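Local atomic coordinates of nitrilotriacetate monooxygenase component B (Bacillus cereus ATCC 14579, PDB entry 3BPK), a protein that probably binds FMN and serves as the flavin reductase-like component of a two-component monooxygenase. Residues Y47-I52 with S61-R66; E141-L146 with D156-R161. All blocks are in the same frame, centred on the assembly; numbering follows the deposited sequence. Where two conformers were deposited one is given.

Interaction 1. Residues Y47-I52 with S61-R66; sequences YSYFNI and SVSVQR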
ATOM      1  N   TYR B  47       8.607   1.401  -6.843  1.00 12.88           N
ATOM      2  CA  TYR B  47       7.616   0.348  -6.562  1.00 13.62           C
ATOM      3  C   TYR B  47       6.357   0.986  -6.001  1.00 14.12           C
ATOM      4  O   TYR B  47       6.427   1.599  -4.923  1.00 15.19           O
ATOM      5  CB  TYR B  47       8.167  -0.649  -5.515  1.00 15.14           C
ATOM      6  CG  TYR B  47       9.392  -1.352  -6.042  1.00 15.63           C
ATOM      7  CD1 TYR B  47       9.262  -2.437  -6.925  1.00 16.22           C
ATOM      8  CD2 TYR B  47      10.689  -0.879  -5.770  1.00 18.14           C
ATOM      9  CE1 TYR B  47      10.374  -3.076  -7.466  1.00 16.33           C
ATOM     10  CE2 TYR B  47      11.812  -1.514  -6.320  1.00 18.81           C
ATOM     11  CZ  TYR B  47      11.654  -2.603  -7.160  1.00 16.75           C
ATOM     12  OH  TYR B  47      12.764  -3.199  -7.730  1.00 18.87           O
ATOM     13  N   SER B  48       5.211   0.849  -6.693  1.00 13.66           N
ATOM     14  CA  SER B  48       3.993   1.434  -6.172  1.00 14.01           C
ATOM     15  C   SER B  48       3.195   0.498  -5.255  1.00 13.42           C
ATOM     16  O   SER B  48       2.169   0.920  -4.698  1.00 14.37           O
ATOM     17  CB  SER B  48       3.101   1.951  -7.307  1.00 15.21           C
ATOM     18  OG  SER B  48       2.441   0.853  -7.957  1.00 14.92           O
ATOM     19  N   TYR B  49       3.658  -0.759  -5.097  1.00 12.59           N
ATOM     20  CA  TYR B  49       2.949  -1.682  -4.187  1.00 12.77           C
ATOM     21  C   TYR B  49       3.582  -1.508  -2.812  1.00 12.25           C
ATOM     22  O   TYR B  49       4.298  -2.368  -2.302  1.00 13.18           O
ATOM     23  CB  TYR B  49       2.989  -3.145  -4.639  1.00 12.42           C
ATOM     24  CG  TYR B  49       2.373  -3.455  -5.973  1.00 13.92           C
ATOM     25  CD1 TYR B  49       1.788  -2.475  -6.799  1.00 13.15           C
ATOM     26  CD2 TYR B  49       2.434  -4.760  -6.447  1.00 16.24           C
ATOM     27  CE1 TYR B  49       1.285  -2.815  -8.057  1.00 13.59           C
ATOM     28  CE2 TYR B  49       1.908  -5.103  -7.684  1.00 17.65           C
ATOM     29  CZ  TYR B  49       1.334  -4.143  -8.466  1.00 14.99           C
ATOM     30  OH  TYR B  49       0.800  -4.471  -9.714  1.00 18.06           O
ATOM     31  N   PHE B  50       3.295  -0.345  -2.224  1.00 12.88           N
ATOM     32  CA  PHE B  50       4.023   0.194  -1.069  1.00 13.05           C
ATOM     33  C   PHE B  50       3.009   0.704  -0.033  1.00 12.74           C
ATOM     34  O   PHE B  50       2.044   1.409  -0.364  1.00 13.12           O
ATOM     35  CB  PHE B  50       4.789   1.416  -1.602  1.00 13.57           C
ATOM     36  CG  PHE B  50       5.466   2.290  -0.563  1.00 12.41           C
ATOM     37  CD1 PHE B  50       6.178   1.750   0.518  1.00 13.03           C
ATOM     38  CD2 PHE B  50       5.468   3.672  -0.764  1.00 13.02           C
ATOM     39  CE1 PHE B  50       6.863   2.613   1.408  1.00 12.30           C
ATOM     40  CE2 PHE B  50       6.151   4.518   0.101  1.00 12.78           C
ATOM     41  CZ  PHE B  50       6.848   3.993   1.169  1.00 14.21           C
ATOM     42  N   ASN B  51       3.241   0.376   1.235  1.00 12.29           N
ATOM     43  CA  ASN B  51       2.429   1.032   2.267  1.00 11.59           C
ATOM     44  C   ASN B  51       3.052   0.862   3.637  1.00 11.85           C
ATOM     45  O   ASN B  51       4.114   0.224   3.803  1.00 12.69           O
ATOM     46  CB  ASN B  51       0.961   0.542   2.259  1.00 10.92           C
ATOM     47  CG  ASN B  51      -0.038   1.665   2.544  1.00 12.22           C
ATOM     48  OD1 ASN B  51       0.143   2.427   3.482  1.00 14.50           O
ATOM     49  ND2 ASN B  51      -1.085   1.796   1.709  1.00 12.04           N
ATOM     50  N   ILE B  52       2.381   1.443   4.634  1.00 12.33           N
ATOM     51  CA  ILE B  52       2.758   1.251   6.036  1.00 13.02           C
ATOM     52  C   ILE B  52       2.273  -0.121   6.509  1.00 12.94           C
ATOM     53  O   ILE B  52       1.212  -0.593   6.062  1.00 13.87           O
ATOM     54  CB  ILE B  52       2.093   2.379   6.906  1.00 12.26           C
ATOM     55  CG1 ILE B  52       2.466   3.793   6.406  1.00 12.71           C
ATOM     56  CG2 ILE B  52       2.473   2.222   8.359  1.00 15.13           C
ATOM     57  CD1 ILE B  52       1.594   4.898   7.029  1.00 14.95           C
ATOM     58  N   SER B  61       5.982  -1.920   3.959  1.00 13.02           N
ATOM     59  CA  SER B  61       6.009  -3.058   3.012  1.00 12.09           C
ATOM     60  C   SER B  61       6.210  -2.590   1.590  1.00 12.60           C
ATOM     61  O   SER B  61       5.687  -1.539   1.189  1.00 12.62           O
ATOM     62  CB  SER B  61       4.694  -3.843   3.085  1.00 13.07           C
ATOM     63  OG  SER B  61       3.574  -2.992   2.854  1.00 14.90           O
ATOM     64  N   VAL B  62       6.936  -3.402   0.814  1.00 12.10           N
ATOM     65  CA  VAL B  62       7.069  -3.134  -0.625  1.00 12.54           C
ATOM     66  C   VAL B  62       6.989  -4.500  -1.301  1.00 13.07           C
ATOM     67  O   VAL B  62       7.762  -5.403  -0.965  1.00 13.00           O
ATOM     68  CB  VAL B  62       8.437  -2.512  -0.960  1.00 13.48           C
ATOM     69  CG1 VAL B  62       8.556  -2.260  -2.459  1.00 16.13           C
ATOM     70  CG2 VAL B  62       8.637  -1.205  -0.216  1.00 14.74           C
ATOM     71  N   SER B  63       6.028  -4.666  -2.208  1.00 12.57           N
ATOM     72  CA  SER B  63       5.929  -5.940  -2.927  1.00 13.35           C
ATOM     73  C   SER B  63       6.699  -5.850  -4.238  1.00 14.62           C
ATOM     74  O   SER B  63       6.383  -5.001  -5.088  1.00 17.22           O
ATOM     75  CB  SER B  63       4.469  -6.326  -3.146  1.00 14.38           C
ATOM     76  OG  SER B  63       4.408  -7.607  -3.728  1.00 17.16           O
ATOM     77  N   VAL B  64       7.732  -6.677  -4.370  1.00 15.47           N
ATOM     78  CA  VAL B  64       8.629  -6.629  -5.537  1.00 14.67           C
ATOM     79  C   VAL B  64       8.353  -7.878  -6.395  1.00 16.05           C
ATOM     80  O   VAL B  64       8.467  -9.007  -5.910  1.00 15.71           O
ATOM     81  CB  VAL B  64      10.114  -6.615  -5.092  1.00 13.93           C
ATOM     82  CG1 VAL B  64      11.061  -6.583  -6.325  1.00 15.82           C
ATOM     83  CG2 VAL B  64      10.364  -5.383  -4.211  1.00 15.17           C
ATOM     84  N   GLN B  65       7.965  -7.669  -7.645  1.00 17.93           N
ATOM     85  CA  GLN B  65       7.571  -8.826  -8.483  1.00 18.80           C
ATOM     86  C   GLN B  65       8.802  -9.629  -8.867  1.00 20.46           C
ATOM     87  O   GLN B  65       9.897  -9.066  -9.019  1.00 19.90           O
ATOM     88  CB  GLN B  65       6.824  -8.356  -9.741  1.00 18.95           C
ATOM     89  CG  GLN B  65       5.550  -7.537  -9.420  1.00 19.59           C
ATOM     90  CD  GLN B  65       4.620  -8.243  -8.394  1.00 21.81           C
ATOM     91  OE1 GLN B  65       4.141  -9.383  -8.625  1.00 24.25           O
ATOM     92  NE2 GLN B  65       4.355  -7.568  -7.269  1.00 19.47           N
ATOM     93  N   ARG B  66       8.616 -10.937  -9.077  1.00 21.87           N
ATOM     94  CA  ARG B  66       9.683 -11.807  -9.588  1.00 24.14           C
ATOM     95  C   ARG B  66       9.604 -11.821 -11.107  1.00 26.66           C
ATOM     96  O   ARG B  66       8.626 -11.329 -11.686  1.00 26.35           O
ATOM     97  CB  ARG B  66       9.546 -13.215  -9.022  1.00 24.25           C
ATOM     98  CG  ARG B  66       9.817 -13.300  -7.527  1.00 21.21           C
ATOM     99  CD  ARG B  66      10.306 -14.657  -7.180  1.00 21.97           C
ATOM    100  NE  ARG B  66      10.510 -14.817  -5.760  1.00 21.08           N
ATOM    101  CZ  ARG B  66      10.958 -15.926  -5.168  1.00 23.18           C
ATOM    102  NH1 ARG B  66      11.279 -17.011  -5.893  1.00 24.38           N
ATOM    103  NH2 ARG B  66      11.083 -15.955  -3.852  1.00 23.85           N
TER
HETATM  104  O   HOH W   1       3.038  -3.101   0.214  1.00 17.22           O
HETATM  105  O   HOH W   2       5.545  -2.387  -6.649  1.00 22.17           O
HETATM  106  O   HOH W   3       1.181  -2.845   4.362  1.00 16.45           O
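Y47 and Y49 both hold CG anti to their own carbonyl carbon (chi1 -62° and -61°). The Y47 ring reaches V62 and V64, and the Y49 ring reaches Q65 NE2. Both valines carry CG1 anti to the backbone N. V62 CG1 presses on Y47 CB at 3.5 Å. V64 CG2, anti to the carbonyl carbon, sits over one face of the Y47 ring, 4.2 Å from its centroid, in a CH-pi contact offset toward the rim. The Y47 hydroxyl is bonded to T74. F50 has CG anti to its backbone N, which brings CD1 to 3.9 Å from V62 CG2.

The backbones form an antiparallel pair. N51 and S61 are a hydrogen-bonded pair, with S61 N to N51 O at 2.8 Å running nearly along the C=O axis. F50 and V62 are a non-hydrogen-bonded pair. Y49 centres an inverse gamma turn, closed by a weak F50 N to S48 O bond. Y49 O accepts S63 N at 2.9 Å. Water 2 accepts from Y49 N and donates to S63 O. Water 1 joins Y49 O to S61 OG, and water 3 joins I52 O to S61 OG.

Y49 CE2 lies 3.5 Å from Q65 NE2, with ring and amide planes 63° apart. That amide and S63 OG bond to V53 O of the second subunit. This buried pairing thus has apolar contacts round Y47, V62 and V64, and polar groups of S63 and Q65 that bind the dimer partner. Where the turn at Y49 interrupts regular pairing, water satisfies Y49 N and S63 O.

Interaction 2. Residues E141-L146 with D156-R161; sequences ERAIPL and DLLIGR
Backbone hydrogen bonds join strands 134-146 and 155-168 in an antiparallel pairing. I144 and L157 exchange two bonds of 2.8 Å each. In both, the donor stands well above the plane of the accepting carbonyl. I159 N meets R142 O almost along its C=O axis. At the far end E141 and R142 both face I159, a classic beta bulge. I159 O accepts E141 N at 2.8 Å and, weakly, R142 N. A143 with L158 and P145 with D156 are the non-hydrogen-bonded pairs.

Apolar contacts follow on both faces of the sheet. I144, L157 and I159 share one face with the aliphatic part of R142. I144 CD1 touches I159 CG1 at 3.9 Å, and R142 CG lies alongside the same I159 CG1. L146 CD1 reaches L157 CD2. On this side I144 and L157 also pack on their own counterparts in the second subunit. On the other face A143 CB meets L158 CD2 at 3.7 Å, against helix 73-81. There too D156 OD1 makes van der Waals contact with P145 CA at 3.6 Å.

Charged contacts sit at the two ends. R161 has CG anti to its backbone N and bends at chi3 (64°), so NE turns to E141 OE2 at 2.7 Å. The oxygen lies in the guanidinium plane, but NE approaches from above the carboxylate plane, and the two planes are 60° apart. At the other end D156 OD2 forms a salt bridge with R66.

The chemistry implies a hairpin with an apolar seam at the subunit interface. Its bulged end bears a salt bridge that probably offsets the charges of E141 and R161.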
ATOM      1  N   GLU B 141      13.000  -7.037   7.834  1.00 17.77           N
ATOM      2  CA  GLU B 141      12.410  -7.849   8.894  0.60 19.14           C
ATOM      3  C   GLU B 141      12.064  -9.226   8.377  1.00 19.62           C
ATOM      4  O   GLU B 141      12.346 -10.237   9.023  1.00 20.49           O
ATOM      5  CB  GLU B 141      11.179  -7.162   9.451  0.60 20.03           C
ATOM      6  CG  GLU B 141      11.530  -6.061  10.383  0.60 22.73           C
ATOM      7  CD  GLU B 141      12.224  -6.573  11.643  0.60 26.54           C
ATOM      8  OE1 GLU B 141      11.913  -7.705  12.096  0.60 29.97           O
ATOM      9  OE2 GLU B 141      13.106  -5.859  12.166  0.60 30.25           O
ATOM     10  N   ARG B 142      11.447  -9.265   7.203  1.00 18.39           N
ATOM     11  CA  ARG B 142      11.196 -10.548   6.521  1.00 19.53           C
ATOM     12  C   ARG B 142      10.899 -10.301   5.052  1.00 19.15           C
ATOM     13  O   ARG B 142      10.480  -9.212   4.673  1.00 18.78           O
ATOM     14  CB  ARG B 142      10.107 -11.391   7.217  1.00 20.28           C
ATOM     15  CG  ARG B 142       8.730 -10.831   7.097  1.00 22.32           C
ATOM     16  CD  ARG B 142       7.701 -11.807   7.716  1.00 22.60           C
ATOM     17  NE  ARG B 142       7.747 -11.885   9.189  1.00 22.50           N
ATOM     18  CZ  ARG B 142       7.137 -12.848   9.883  1.00 23.82           C
ATOM     19  NH1 ARG B 142       6.517 -13.833   9.232  1.00 22.28           N
ATOM     20  NH2 ARG B 142       7.196 -12.861  11.218  1.00 26.92           N
ATOM     21  N   ALA B 143      11.171 -11.311   4.227  1.00 18.74           N
ATOM     22  CA  ALA B 143      10.776 -11.284   2.825  1.00 19.12           C
ATOM     23  C   ALA B 143       9.804 -12.458   2.690  1.00 19.88           C
ATOM     24  O   ALA B 143      10.123 -13.565   3.107  1.00 21.99           O
ATOM     25  CB  ALA B 143      11.985 -11.438   1.903  1.00 20.24           C
ATOM     26  N   ILE B 144       8.615 -12.194   2.154  1.00 18.30           N
ATOM     27  CA  ILE B 144       7.554 -13.192   2.096  1.00 18.73           C
ATOM     28  C   ILE B 144       7.255 -13.535   0.616  1.00 18.27           C
ATOM     29  O   ILE B 144       6.678 -12.724  -0.098  1.00 18.74           O
ATOM     30  CB  ILE B 144       6.235 -12.688   2.791  1.00 18.01           C
ATOM     31  CG1 ILE B 144       6.540 -12.064   4.177  1.00 19.34           C
ATOM     32  CG2 ILE B 144       5.251 -13.878   2.902  1.00 19.79           C
ATOM     33  CD1 ILE B 144       5.399 -11.196   4.718  1.00 20.78           C
ATOM     34  N   PRO B 145       7.663 -14.732   0.143  1.00 18.44           N
ATOM     35  CA  PRO B 145       7.354 -15.065  -1.250  1.00 18.35           C
ATOM     36  C   PRO B 145       5.850 -15.303  -1.327  1.00 18.56           C
ATOM     37  O   PRO B 145       5.283 -15.989  -0.440  1.00 19.62           O
ATOM     38  CB  PRO B 145       8.136 -16.389  -1.496  1.00 19.67           C
ATOM     39  CG  PRO B 145       9.143 -16.427  -0.401  1.00 20.65           C
ATOM     40  CD  PRO B 145       8.506 -15.752   0.791  1.00 18.95           C
ATOM     41  N   LEU B 146       5.206 -14.762  -2.356  1.00 17.26           N
ATOM     42  CA  LEU B 146       3.722 -14.886  -2.480  1.00 18.28           C
ATOM     43  C   LEU B 146       3.278 -15.058  -3.919  1.00 18.55           C
ATOM     44  O   LEU B 146       3.976 -14.673  -4.852  1.00 18.35           O
ATOM     45  CB  LEU B 146       3.001 -13.669  -1.873  1.00 18.69           C
ATOM     46  CG  LEU B 146       3.065 -13.475  -0.342  1.00 16.79           C
ATOM     47  CD1 LEU B 146       2.511 -12.108   0.044  1.00 16.29           C
ATOM     48  CD2 LEU B 146       2.286 -14.583   0.392  1.00 20.12           C
ATOM     49  N   ASP B 156       7.897 -11.051  -3.961  1.00 16.80           N
ATOM     50  CA  ASP B 156       8.358 -11.123  -2.584  1.00 16.85           C
ATOM     51  C   ASP B 156       7.885  -9.860  -1.928  1.00 16.09           C
ATOM     52  O   ASP B 156       8.193  -8.749  -2.403  1.00 16.14           O
ATOM     53  CB  ASP B 156       9.886 -11.195  -2.517  1.00 18.17           C
ATOM     54  CG  ASP B 156      10.398 -12.479  -3.148  1.00 20.39           C
ATOM     55  OD1 ASP B 156      10.368 -13.501  -2.433  1.00 23.47           O
ATOM     56  OD2 ASP B 156      10.694 -12.443  -4.370  1.00 20.63           O
ATOM     57  N   LEU B 157       7.141 -10.048  -0.846  1.00 15.03           N
ATOM     58  CA  LEU B 157       6.669  -8.898  -0.074  1.00 15.69           C
ATOM     59  C   LEU B 157       7.735  -8.614   0.976  1.00 15.81           C
ATOM     60  O   LEU B 157       7.963  -9.440   1.877  1.00 15.95           O
ATOM     61  CB  LEU B 157       5.324  -9.232   0.564  1.00 15.81           C
ATOM     62  CG  LEU B 157       4.642  -8.098   1.309  1.00 16.23           C
ATOM     63  CD1 LEU B 157       4.369  -6.915   0.439  1.00 16.82           C
ATOM     64  CD2 LEU B 157       3.315  -8.618   1.903  1.00 18.05           C
ATOM     65  N   LEU B 158       8.404  -7.465   0.842  1.00 13.85           N
ATOM     66  CA  LEU B 158       9.511  -7.106   1.747  1.00 14.31           C
ATOM     67  C   LEU B 158       8.924  -6.312   2.885  1.00 13.50           C
ATOM     68  O   LEU B 158       8.275  -5.292   2.651  1.00 14.84           O
ATOM     69  CB  LEU B 158      10.548  -6.251   1.025  1.00 13.93           C
ATOM     70  CG  LEU B 158      11.124  -6.921  -0.255  1.00 14.69           C
ATOM     71  CD1 LEU B 158      12.179  -5.958  -0.858  1.00 17.06           C
ATOM     72  CD2 LEU B 158      11.709  -8.350  -0.024  1.00 17.14           C
ATOM     73  N   ILE B 159       9.172  -6.774   4.112  1.00 14.13           N
ATOM     74  CA  ILE B 159       8.767  -6.023   5.301  1.00 13.81           C
ATOM     75  C   ILE B 159      10.020  -5.354   5.865  1.00 14.41           C
ATOM     76  O   ILE B 159      10.978  -6.046   6.243  1.00 15.04           O
ATOM     77  CB  ILE B 159       8.145  -6.952   6.390  1.00 14.38           C
ATOM     78  CG1 ILE B 159       6.969  -7.782   5.813  1.00 15.14           C
ATOM     79  CG2 ILE B 159       7.690  -6.128   7.588  1.00 15.85           C
ATOM     80  CD1 ILE B 159       5.862  -6.937   5.146  1.00 16.67           C
ATOM     81  N   GLY B 160      10.041  -4.020   5.872  1.00 13.97           N
ATOM     82  CA  GLY B 160      11.238  -3.293   6.302  1.00 13.24           C
ATOM     83  C   GLY B 160      10.938  -2.605   7.615  1.00 14.84           C
ATOM     84  O   GLY B 160       9.823  -2.096   7.830  1.00 14.20           O
ATOM     85  N   ARG B 161      11.921  -2.620   8.511  1.00 13.77           N
ATOM     86  CA  ARG B 161      11.822  -1.873   9.758  0.60 14.37           C
ATOM     87  C   ARG B 161      12.656  -0.625   9.612  1.00 14.45           C
ATOM     88  O   ARG B 161      13.832  -0.715   9.300  1.00 14.21           O
ATOM     89  CB  ARG B 161      12.326  -2.718  10.947  0.60 14.40           C
ATOM     90  CG  ARG B 161      12.381  -1.939  12.263  0.60 15.63           C
ATOM     91  CD  ARG B 161      12.531  -2.862  13.481  0.60 17.13           C
ATOM     92  NE  ARG B 161      13.796  -3.596  13.468  0.60 21.01           N
ATOM     93  CZ  ARG B 161      14.945  -3.158  13.981  0.60 21.95           C
ATOM     94  NH1 ARG B 161      15.018  -1.958  14.563  0.60 25.27           N
ATOM     95  NH2 ARG B 161      16.030  -3.936  13.924  0.60 23.06           N
TER

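In the fold
Both interactions are antiparallel hairpin contacts in one antiparallel sheet, where strands 59-65 and 155-168 are neighbours. They join directly: the R66-D156 salt bridge, a probable V62 O to L158 N hydrogen bond, and S63 packing on L157. Interaction 1 lies close to the chain centre and is buried. Interaction 2 is partly exposed; its centre is about 13 Å from the centre of the chain, and it has a surface salt bridge at one end. Waters complete the pairing in interaction 1, whereas interaction 2 relies on direct backbone bonds and aliphatic side chains. Both touch the second subunit, interaction 1 with polar bonds as well as packing and interaction 2 by packing.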